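Local coordinates for protein putative secreted endoglycosylceramidase (Rhodococcus hoagii, PDB 6JYZ) that probably hydrolyses glycosidic bonds as a secreted family 5 glycoside hydrolase, acting as an endogalactosylceramidase on galactose-linked ceramides, at residues A[41-47]-A[356-362]; A[71-75]-A[112-118]; A[80-84]-A[326-330]; A[120-126]-A[215-221]. One frame throughout, in Å; residues are numbered along the deposited sequence.

Interaction 1 of 4, residues A[41-47]-A[356-362]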
# COMPACT_ATOMS: atom_id res chain seq x y z
N LEU A 41 -0.54 14.49 4.30
CA LEU A 41 -0.06 13.73 3.17
C LEU A 41 0.71 12.55 3.72
O LEU A 41 1.74 12.71 4.40
CB LEU A 41 0.85 14.61 2.28
CG LEU A 41 0.18 15.80 1.57
CD1 LEU A 41 1.20 16.53 0.73
CD2 LEU A 41 -1.00 15.32 0.68
N LEU A 42 0.23 11.36 3.37
CA LEU A 42 0.80 10.10 3.82
C LEU A 42 1.62 9.54 2.69
O LEU A 42 1.02 8.94 1.74
CB LEU A 42 -0.30 9.13 4.25
CG LEU A 42 -1.11 9.55 5.48
CD1 LEU A 42 -2.28 8.57 5.64
CD2 LEU A 42 -0.20 9.56 6.72
N ARG A 43 2.95 9.71 2.71
CA ARG A 43 3.82 9.23 1.64
C ARG A 43 4.84 8.29 2.22
O ARG A 43 5.51 8.61 3.24
CB ARG A 43 4.48 10.45 1.00
CG ARG A 43 3.34 11.15 0.23
CD ARG A 43 3.91 12.23 -0.64
NE ARG A 43 2.83 12.92 -1.35
CZ ARG A 43 3.14 13.99 -2.04
NH1 ARG A 43 4.41 14.39 -2.10
NH2 ARG A 43 2.18 14.68 -2.60
N GLY A 44 5.03 7.15 1.59
CA GLY A 44 5.97 6.17 2.16
C GLY A 44 6.09 4.97 1.25
O GLY A 44 6.04 5.10 0.02
N ALA A 45 6.22 3.79 1.88
CA ALA A 45 6.54 2.58 1.09
C ALA A 45 5.74 1.39 1.66
O ALA A 45 5.33 1.37 2.83
CB ALA A 45 8.03 2.26 1.16
N ASN A 46 5.56 0.41 0.78
CA ASN A 46 5.12 -0.93 1.15
C ASN A 46 6.27 -1.70 1.83
O ASN A 46 7.42 -1.69 1.35
CB ASN A 46 4.68 -1.70 -0.10
CG ASN A 46 3.33 -1.24 -0.58
OD1 ASN A 46 2.31 -1.83 -0.17
ND2 ASN A 46 3.26 -0.20 -1.40
N VAL A 47 5.91 -2.39 2.91
CA VAL A 47 6.88 -3.18 3.70
C VAL A 47 6.29 -4.58 3.91
O VAL A 47 5.24 -4.68 4.57
CB VAL A 47 7.11 -2.46 5.04
CG1 VAL A 47 7.92 -3.35 6.00
CG2 VAL A 47 7.85 -1.11 4.80
N GLY A 356 -1.39 11.30 -1.08
CA GLY A 356 -0.33 10.41 -0.65
C GLY A 356 -0.40 9.07 -1.39
O GLY A 356 -1.26 8.78 -2.22
N GLY A 357 0.54 8.23 -1.00
CA GLY A 357 0.58 6.88 -1.48
C GLY A 357 1.82 6.15 -1.02
O GLY A 357 2.65 6.69 -0.27
N ALA A 358 1.96 4.89 -1.45
CA ALA A 358 3.05 4.03 -0.99
C ALA A 358 3.73 3.38 -2.18
O ALA A 358 3.10 2.63 -2.95
CB ALA A 358 2.53 2.97 0.01
N TRP A 359 5.05 3.61 -2.28
CA TRP A 359 5.87 2.97 -3.30
C TRP A 359 5.96 1.48 -3.08
O TRP A 359 6.11 1.03 -1.94
CB TRP A 359 7.26 3.62 -3.19
CG TRP A 359 8.35 2.98 -3.98
CD1 TRP A 359 9.24 2.05 -3.54
CD2 TRP A 359 8.76 3.35 -5.32
NE1 TRP A 359 10.19 1.79 -4.53
CE2 TRP A 359 9.93 2.57 -5.61
CE3 TRP A 359 8.30 4.26 -6.28
CZ2 TRP A 359 10.65 2.72 -6.81
CZ3 TRP A 359 9.01 4.39 -7.47
CH2 TRP A 359 10.17 3.63 -7.72
N TRP A 360 5.93 0.72 -4.17
CA TRP A 360 6.23 -0.73 -4.13
C TRP A 360 7.70 -0.85 -4.58
O TRP A 360 7.92 -0.64 -5.79
CB TRP A 360 5.29 -1.54 -5.04
CG TRP A 360 5.55 -3.00 -4.85
CD1 TRP A 360 6.51 -3.77 -5.47
CD2 TRP A 360 4.94 -3.83 -3.82
NE1 TRP A 360 6.48 -5.04 -4.93
CE2 TRP A 360 5.58 -5.08 -3.90
CE3 TRP A 360 3.94 -3.62 -2.90
CZ2 TRP A 360 5.22 -6.14 -3.04
CZ3 TRP A 360 3.61 -4.64 -2.02
CH2 TRP A 360 4.24 -5.88 -2.11
N SER A 361 8.65 -1.17 -3.73
CA SER A 361 8.48 -1.52 -2.32
C SER A 361 9.78 -1.22 -1.58
O SER A 361 10.83 -0.95 -2.19
CB SER A 361 8.11 -2.96 -2.17
OG SER A 361 9.19 -3.78 -2.55
N TRP A 362 9.72 -1.34 -0.26
CA TRP A 362 10.90 -1.11 0.59
C TRP A 362 11.97 -2.12 0.32
O TRP A 362 13.15 -1.74 0.10
CB TRP A 362 10.43 -1.12 2.04
CG TRP A 362 11.55 -0.87 3.01
CD1 TRP A 362 12.04 -1.75 3.91
CD2 TRP A 362 12.22 0.36 3.18
NE1 TRP A 362 13.08 -1.15 4.60
CE2 TRP A 362 13.18 0.14 4.18
CE3 TRP A 362 12.13 1.62 2.56
CZ2 TRP A 362 14.09 1.15 4.56
CZ3 TRP A 362 13.04 2.62 2.92
CH2 TRP A 362 14.00 2.35 3.91
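With CG opposite its carbonyl carbon (chi1 -75°), N46 turns its amide across the indole of W360, whose own CG lies anti to the backbone N (chi1 -174°). The two side chains cross nearly at right angles, N46 CG 3.4 Å from W360 CE3. They sit at the mouth of the parallel seam between strands 38-47 and 356-359, the first and last strands of the (beta/alpha)8 barrel of family 5, so this seam closes the barrel. Along it G44 gives its N-H to G357 O and takes one from W359 N on G44 O, while the bond from G357 N to L42 O is weak. Glycine fits position 356 because L42 O lies only 3.1 Å from G356 CA, where a beta carbon would collide with it. A358 is small enough to share the barrel interior with R83 and W326; R43 and W359 point to the other face, where R43 binds N351 of helix 336-353 and W359 NE1 binds N383.

W359 O is gripped twice: N46 N reaches it almost straight at 2.8 Å, and N46 ND2 comes from above the carbonyl plane at 3.2 Å. N46 OD1 accepts from R83 and N85, so the asparagine is held at both ends of its amide. Beyond it, a cis peptide before S361 turns the chain and sets S361 CB over one face of the W360 indole, toward its rim. The turn brings W362 back beside V47: W362 CB lies 3.8 Å from V47 CG2, and W362 N donates to N46 O at 2.8 Å.

Interaction 2 of 4, residues A[71-75]-A[112-118]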
# COMPACT_ATOMS: atom_id res chain seq x y z
N PHE A 71 12.57 1.09 10.01
CA PHE A 71 11.71 2.26 10.17
C PHE A 71 12.55 3.53 10.35
O PHE A 71 12.17 4.61 9.87
CB PHE A 71 10.73 2.04 11.32
CG PHE A 71 9.78 0.90 11.00
CD1 PHE A 71 8.71 1.14 10.15
CD2 PHE A 71 9.96 -0.39 11.50
CE1 PHE A 71 7.85 0.09 9.80
CE2 PHE A 71 9.10 -1.44 11.14
CZ PHE A 71 8.06 -1.18 10.27
N GLU A 72 13.74 3.44 10.99
CA GLU A 72 14.62 4.60 11.07
C GLU A 72 15.07 4.96 9.66
O GLU A 72 15.13 6.15 9.31
CB GLU A 72 15.82 4.23 11.97
CG GLU A 72 15.37 4.00 13.41
CD GLU A 72 16.41 3.29 14.31
OE1 GLU A 72 17.53 3.05 13.81
OE2 GLU A 72 16.08 3.05 15.49
N ALA A 73 15.40 3.98 8.81
CA ALA A 73 15.82 4.24 7.46
C ALA A 73 14.69 4.87 6.64
O ALA A 73 14.93 5.71 5.76
CB ALA A 73 16.38 3.01 6.80
N MET A 74 13.44 4.41 6.85
CA MET A 74 12.30 5.02 6.12
C MET A 74 12.15 6.47 6.52
O MET A 74 11.91 7.32 5.64
CB MET A 74 11.00 4.30 6.50
CG MET A 74 11.00 2.87 5.92
SD MET A 74 9.54 1.95 6.61
CE MET A 74 10.30 0.33 6.79
N ALA A 75 12.24 6.75 7.82
CA ALA A 75 12.12 8.15 8.27
C ALA A 75 13.25 9.00 7.67
O ALA A 75 13.02 10.20 7.46
CB ALA A 75 12.13 8.20 9.76
N ASP A 112 7.36 0.58 16.23
CA ASP A 112 8.61 1.04 15.66
C ASP A 112 8.38 2.11 14.60
O ASP A 112 9.12 3.13 14.54
CB ASP A 112 9.37 -0.12 15.02
CG ASP A 112 9.97 -1.12 16.02
OD1 ASP A 112 10.20 -0.72 17.22
OD2 ASP A 112 10.28 -2.25 15.57
N ALA A 113 7.35 1.97 13.78
CA ALA A 113 7.00 3.04 12.84
C ALA A 113 6.59 4.28 13.62
O ALA A 113 7.10 5.39 13.31
CB ALA A 113 5.87 2.50 11.93
N LYS A 114 5.72 4.21 14.59
CA LYS A 114 5.25 5.37 15.33
C LYS A 114 6.41 6.10 16.01
O LYS A 114 6.44 7.35 15.97
CB LYS A 114 4.18 4.92 16.32
CG LYS A 114 3.54 5.99 17.20
CD LYS A 114 2.62 5.30 18.28
CE LYS A 114 1.77 6.37 18.97
NZ LYS A 114 0.63 5.83 19.80
N ASP A 115 7.38 5.36 16.52
CA ASP A 115 8.53 5.96 17.21
C ASP A 115 9.31 6.78 16.20
O ASP A 115 10.12 7.63 16.63
CB ASP A 115 9.40 4.84 17.79
CG ASP A 115 8.86 4.21 19.09
OD1 ASP A 115 7.90 4.71 19.62
OD2 ASP A 115 9.46 3.14 19.42
N ASN A 116 9.19 6.55 14.89
CA ASN A 116 9.93 7.24 13.85
C ASN A 116 9.01 8.19 13.07
O ASN A 116 9.39 8.57 11.96
CB ASN A 116 10.62 6.21 12.96
CG ASN A 116 11.79 5.61 13.68
OD1 ASN A 116 12.83 6.29 13.76
ND2 ASN A 116 11.66 4.43 14.27
N GLY A 117 7.85 8.49 13.61
CA GLY A 117 6.96 9.44 12.97
C GLY A 117 6.19 8.88 11.77
O GLY A 117 5.81 9.64 10.87
N ILE A 118 5.97 7.56 11.76
CA ILE A 118 5.37 6.90 10.59
C ILE A 118 4.09 6.27 11.04
O ILE A 118 4.08 5.42 11.97
CB ILE A 118 6.37 5.87 10.08
CG1 ILE A 118 7.68 6.55 9.63
CG2 ILE A 118 5.76 5.03 8.92
CD1 ILE A 118 8.75 5.53 9.24
O HOH W 1 13.48 3.55 16.40
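The C-terminal end of helix 100-115 packs against helix 68-75 through F71, E72 and A75 on one side and D112, A113, N116 and I118 on the other. F71 supplies the apolar centre. One face of its ring is met by M74 CE from its own helix, and the opposite face lies over A113 N, 3.8 Å from the ring plane. A113 CB comes within 3.6 Å of F71 CD1, an approach that suits a side chain as short as alanine, while D112 CB lies 3.6 Å from F71 CD2. Both helices belong to the outer layer of the (beta/alpha)8 barrel, and helix 100-115 ends here in a Schellman motif: I118 N returns to A113 O, G117 N to K114 O, and G117 takes the positive phi of the C-prime residue. The turn delivers I118, whose extended chain (chi2 174°) carries CD1 to 3.8 Å from M74 CB.

N116 stands at the solvent side. Its ND2 donates to D112 O at 2.9 Å, D112 O lying close to the plane of the N116 amide, and also to a water that donates to E72 OE2. Shortening N116 to an alanine would remove the amide, and is likely to leave D112 O without its side-chain donor and the water without its link to the helix end. E72 OE2 also pairs with R68 of its own helix, and N116 OD1 rests 3.4 Å from E72 CG.

Interaction 3 of 4, residues A[80-84]-A[326-330]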
# COMPACT_ATOMS: atom_id res chain seq x y z
N ASP A 80 6.31 9.18 6.02
CA ASP A 80 5.46 9.27 7.19
C ASP A 80 4.31 8.23 7.19
O ASP A 80 3.45 8.32 8.03
CB ASP A 80 4.86 10.67 7.40
CG ASP A 80 3.89 11.05 6.33
OD1 ASP A 80 3.67 10.27 5.38
OD2 ASP A 80 3.30 12.19 6.46
N VAL A 81 4.42 7.24 6.31
CA VAL A 81 3.46 6.13 6.34
C VAL A 81 4.19 4.90 5.83
O VAL A 81 5.13 4.95 5.06
CB VAL A 81 2.21 6.44 5.46
CG1 VAL A 81 2.52 6.37 3.97
CG2 VAL A 81 1.04 5.52 5.80
N VAL A 82 3.68 3.76 6.29
CA VAL A 82 4.06 2.46 5.75
C VAL A 82 2.77 1.68 5.45
O VAL A 82 1.81 1.74 6.21
CB VAL A 82 4.90 1.68 6.76
CG1 VAL A 82 4.24 1.53 8.09
CG2 VAL A 82 5.23 0.29 6.27
N ARG A 83 2.76 1.03 4.30
CA ARG A 83 1.72 0.04 3.99
C ARG A 83 2.32 -1.31 4.36
O ARG A 83 3.20 -1.83 3.70
CB ARG A 83 1.28 0.17 2.53
CG ARG A 83 0.13 -0.81 2.21
CD ARG A 83 -0.46 -0.46 0.86
NE ARG A 83 -1.51 -1.38 0.41
CZ ARG A 83 -1.39 -2.26 -0.59
NH1 ARG A 83 -0.22 -2.58 -1.13
NH2 ARG A 83 -2.53 -2.83 -1.03
N LEU A 84 1.85 -1.81 5.51
CA LEU A 84 2.40 -3.03 6.10
C LEU A 84 1.65 -4.23 5.54
O LEU A 84 0.44 -4.38 5.81
CB LEU A 84 2.29 -2.90 7.63
CG LEU A 84 3.04 -4.00 8.38
CD1 LEU A 84 4.57 -3.81 8.30
CD2 LEU A 84 2.60 -3.98 9.82
N TRP A 326 -5.84 7.79 -2.10
CA TRP A 326 -4.52 7.49 -1.52
C TRP A 326 -4.04 6.23 -2.23
O TRP A 326 -4.75 5.22 -2.11
CB TRP A 326 -4.63 7.24 -0.01
CG TRP A 326 -3.32 6.90 0.61
CD1 TRP A 326 -2.35 7.79 0.99
CD2 TRP A 326 -2.79 5.60 0.89
NE1 TRP A 326 -1.27 7.12 1.47
CE2 TRP A 326 -1.51 5.78 1.47
CE3 TRP A 326 -3.29 4.30 0.80
CZ2 TRP A 326 -0.73 4.70 1.87
CZ3 TRP A 326 -2.54 3.22 1.19
CH2 TRP A 326 -1.25 3.43 1.71
N THR A 327 -2.97 6.28 -3.01
CA THR A 327 -2.65 5.11 -3.85
C THR A 327 -1.73 4.16 -3.10
O THR A 327 -0.58 4.47 -2.78
CB THR A 327 -2.05 5.55 -5.19
OG1 THR A 327 -1.78 4.33 -5.92
CG2 THR A 327 -0.80 6.39 -5.13
N GLY A 328 -2.19 2.94 -2.86
CA GLY A 328 -1.46 2.02 -2.00
C GLY A 328 -0.25 1.40 -2.67
O GLY A 328 0.58 0.82 -1.93
N GLU A 329 -0.15 1.44 -4.00
CA GLU A 329 1.04 0.95 -4.67
C GLU A 329 1.21 1.70 -5.94
O GLU A 329 0.28 2.00 -6.67
CB GLU A 329 0.93 -0.49 -5.16
CG GLU A 329 0.80 -1.52 -4.08
CD GLU A 329 0.82 -2.96 -4.60
OE1 GLU A 329 1.20 -3.23 -5.77
OE2 GLU A 329 0.38 -3.78 -3.80
N TRP A 330 2.50 2.00 -6.20
CA TRP A 330 2.98 2.56 -7.47
C TRP A 330 4.45 2.29 -7.48
O TRP A 330 5.09 2.02 -6.45
CB TRP A 330 2.66 4.05 -7.54
CG TRP A 330 3.44 4.90 -6.58
CD1 TRP A 330 3.11 5.19 -5.27
CD2 TRP A 330 4.62 5.67 -6.91
NE1 TRP A 330 4.03 6.07 -4.74
CE2 TRP A 330 4.94 6.38 -5.72
CE3 TRP A 330 5.41 5.79 -8.05
CZ2 TRP A 330 6.00 7.29 -5.69
CZ3 TRP A 330 6.43 6.73 -8.04
CH2 TRP A 330 6.71 7.45 -6.87
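R83 and E329 cross at a slant inside the barrel, their guanidinium and carboxylate planes 65° apart, and a single salt-bridging hydrogen bond joins them. R83 NH1 lies 3.0 Å from E329 OE2, meeting the lone pair that faces away from the other carboxylate oxygen, with the acceptor 16° out of the guanidinium plane. The reach comes from an arginine extended from CG to NE, CG anti to the backbone N (chi1 -177°), which carries the charge from the strand backbone across to G328. There G328 CA sits over one face of the guanidinium and G328 O approaches R83 CD to 3.2 Å; glycine suits the spot because a beta carbon would crowd R83 NE. W326 turns its ring edge to the other strand, with CH2 4.1 Å from R83 CD and CZ2 4.2 Å from V81 CG1, while its NE1 donates to L42 O. The indole thus meets the aliphatic part of the arginine with its edge.

All three nitrogens of R83 have further partners: NH1 binds N46 OD1, NE pairs with D218, and NH2 with E263 and N221. A leucine in its place would probably leave the carboxylates of E329, D218 and E263 without the cation they share and take away one of the two donors to N46 OD1. E329 OE1 is engaged by the hydroxyl of Y294.

These segments belong to the second and seventh strands of the (beta/alpha)8 barrel. Strands 38-47 and 356-359 stand between them in the wall, strand 119-124 flanks the second strand, and helix 336-353 packs outside against W330.

Interaction 4 of 4, residues A[120-126]-A[215-221]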
# COMPACT_ATOMS: atom_id res chain seq x y z
N THR A 120 0.83 3.66 10.16
CA THR A 120 0.73 2.37 9.52
C THR A 120 -0.63 2.13 8.91
O THR A 120 -1.66 2.26 9.58
CB THR A 120 1.00 1.27 10.53
OG1 THR A 120 2.34 1.39 11.02
CG2 THR A 120 0.91 -0.12 9.92
N VAL A 121 -0.64 1.73 7.63
CA VAL A 121 -1.81 1.14 6.99
C VAL A 121 -1.65 -0.37 7.11
O VAL A 121 -0.64 -0.93 6.66
CB VAL A 121 -1.91 1.57 5.52
CG1 VAL A 121 -2.97 0.74 4.80
CG2 VAL A 121 -2.18 3.05 5.39
N LEU A 122 -2.64 -1.03 7.71
CA LEU A 122 -2.64 -2.50 7.76
C LEU A 122 -3.27 -3.03 6.47
O LEU A 122 -4.46 -2.82 6.26
CB LEU A 122 -3.44 -2.98 8.98
CG LEU A 122 -2.85 -2.53 10.33
CD1 LEU A 122 -3.81 -2.96 11.42
CD2 LEU A 122 -1.49 -3.16 10.53
N ASP A 123 -2.47 -3.71 5.67
CA ASP A 123 -2.93 -4.20 4.37
C ASP A 123 -3.04 -5.72 4.38
O ASP A 123 -2.02 -6.39 4.51
CB ASP A 123 -1.94 -3.72 3.30
CG ASP A 123 -1.93 -4.52 2.03
OD1 ASP A 123 -2.96 -5.04 1.60
OD2 ASP A 123 -0.80 -4.67 1.47
N MET A 124 -4.27 -6.21 4.22
CA MET A 124 -4.48 -7.65 4.12
C MET A 124 -4.04 -8.05 2.72
O MET A 124 -4.83 -7.92 1.76
CB MET A 124 -5.95 -7.95 4.39
CG MET A 124 -6.24 -9.44 4.62
SD MET A 124 -5.56 -10.08 6.22
CE MET A 124 -6.60 -9.22 7.39
N HIS A 125 -2.80 -8.45 2.59
CA HIS A 125 -2.16 -8.55 1.29
C HIS A 125 -2.33 -9.93 0.72
O HIS A 125 -2.37 -10.95 1.40
CB HIS A 125 -0.66 -8.23 1.42
CG HIS A 125 -0.06 -7.71 0.13
ND1 HIS A 125 0.64 -8.40 -0.84
CD2 HIS A 125 -0.21 -6.42 -0.28
CE1 HIS A 125 0.91 -7.46 -1.82
NE2 HIS A 125 0.41 -6.31 -1.48
N GLN A 126 -2.34 -10.03 -0.60
CA GLN A 126 -2.34 -11.31 -1.32
C GLN A 126 -1.83 -11.02 -2.72
O GLN A 126 -2.00 -9.90 -3.23
CB GLN A 126 -3.74 -11.94 -1.37
CG GLN A 126 -4.79 -11.13 -2.16
CD GLN A 126 -4.72 -11.26 -3.66
OE1 GLN A 126 -5.10 -10.29 -4.42
NE2 GLN A 126 -4.29 -12.35 -4.15
N VAL A 215 -3.45 4.14 10.60
CA VAL A 215 -4.33 4.92 9.73
C VAL A 215 -5.69 4.24 9.59
O VAL A 215 -6.73 4.82 9.69
CB VAL A 215 -3.69 4.98 8.33
CG1 VAL A 215 -4.61 5.80 7.36
CG2 VAL A 215 -2.28 5.57 8.37
N GLY A 216 -5.59 2.92 9.35
CA GLY A 216 -6.75 2.12 9.04
C GLY A 216 -6.33 0.91 8.24
O GLY A 216 -5.19 0.44 8.32
N TYR A 217 -7.35 0.43 7.50
CA TYR A 217 -7.35 -0.97 7.10
C TYR A 217 -7.55 -1.04 5.59
O TYR A 217 -8.61 -0.59 5.11
CB TYR A 217 -8.55 -1.69 7.75
CG TYR A 217 -8.77 -1.31 9.20
CD1 TYR A 217 -7.88 -1.64 10.17
CD2 TYR A 217 -9.90 -0.58 9.50
CE1 TYR A 217 -8.13 -1.25 11.54
CE2 TYR A 217 -10.19 -0.18 10.79
CZ TYR A 217 -9.30 -0.57 11.78
OH TYR A 217 -9.60 -0.18 13.08
N ASP A 218 -6.59 -1.59 4.87
CA ASP A 218 -6.72 -1.83 3.42
C ASP A 218 -7.28 -3.25 3.33
O ASP A 218 -6.57 -4.25 3.55
CB ASP A 218 -5.34 -1.60 2.75
CG ASP A 218 -5.36 -1.63 1.23
OD1 ASP A 218 -6.36 -2.07 0.59
OD2 ASP A 218 -4.32 -1.24 0.69
N LEU A 219 -8.59 -3.31 3.03
CA LEU A 219 -9.36 -4.51 3.30
C LEU A 219 -8.91 -5.76 2.58
O LEU A 219 -8.91 -6.85 3.14
CB LEU A 219 -10.83 -4.25 3.01
CG LEU A 219 -11.44 -3.13 3.85
CD1 LEU A 219 -12.91 -2.92 3.39
CD2 LEU A 219 -11.41 -3.49 5.34
N LEU A 220 -8.50 -5.60 1.31
CA LEU A 220 -7.89 -6.73 0.60
C LEU A 220 -7.07 -6.17 -0.54
O LEU A 220 -7.62 -5.37 -1.38
CB LEU A 220 -8.94 -7.70 0.07
CG LEU A 220 -8.42 -8.96 -0.61
CD1 LEU A 220 -7.56 -9.79 0.34
CD2 LEU A 220 -9.58 -9.77 -1.13
N ASN A 221 -5.82 -6.55 -0.63
CA ASN A 221 -4.99 -6.05 -1.74
C ASN A 221 -5.48 -6.64 -3.05
O ASN A 221 -5.77 -7.86 -3.12
CB ASN A 221 -3.57 -6.58 -1.54
CG ASN A 221 -2.68 -6.14 -2.69
OD1 ASN A 221 -2.46 -4.93 -2.87
ND2 ASN A 221 -2.13 -7.07 -3.44
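N221 lies flat against H125 where strands 119-124 and 214-218, the parallel third and fourth strands of the (beta/alpha)8 barrel, run out into their loops. N221 belongs to the Asn-Glu-Pro sequence familiar in family 5. Its CB touches D123 OD1 and lies over the face of the H125 ring, 4.0 Å from the centroid, a CH-pi contact. With CG anti to the backbone N (chi1 178°), the amide continues across the imidazole, the two planes only 19° apart, and CG comes to 3.3 Å from H125 NE2. At the end the branches part: OD1 accepts from R83, while ND2 reaches on to the loop that follows H125. An asparagine suits the place because one flat group can both stack and bond at either end.

Below, the strands are joined by a parallel ladder in which D218 N donates to L122 O and M124 N to D218 O. Into the barrel point D123 and D218, whose OD1 and OD2 respectively stand 4.1 Å apart; the repulsion is probably eased by R83, salt-bridged to D218, while N85 binds D123. The V121 and V215 side chains pack at the base. N221 ND2 donates to Q126 O at 2.8 Å, in its carbonyl plane.

In the fold
Interactions 1, 3 and 4 are buried in the barrel, whereas interaction 2 lies in the helical layer outside it and is partly exposed. Interactions 1 and 4 are both parallel strand ladders with an asparagine just at the mouth; interaction 3 joins strands that are not neighbours, through side chains crossing the interior. R83 ties the three together, binding N46 of interaction 1 and N221 of interaction 4. Chemistry follows place: charges and amides crowd the C-terminal strand ends, where barrels of this family keep their active site, while interaction 2 relies on apolar packing and one water. M74 and I118 connect it inward, to V47 and V81.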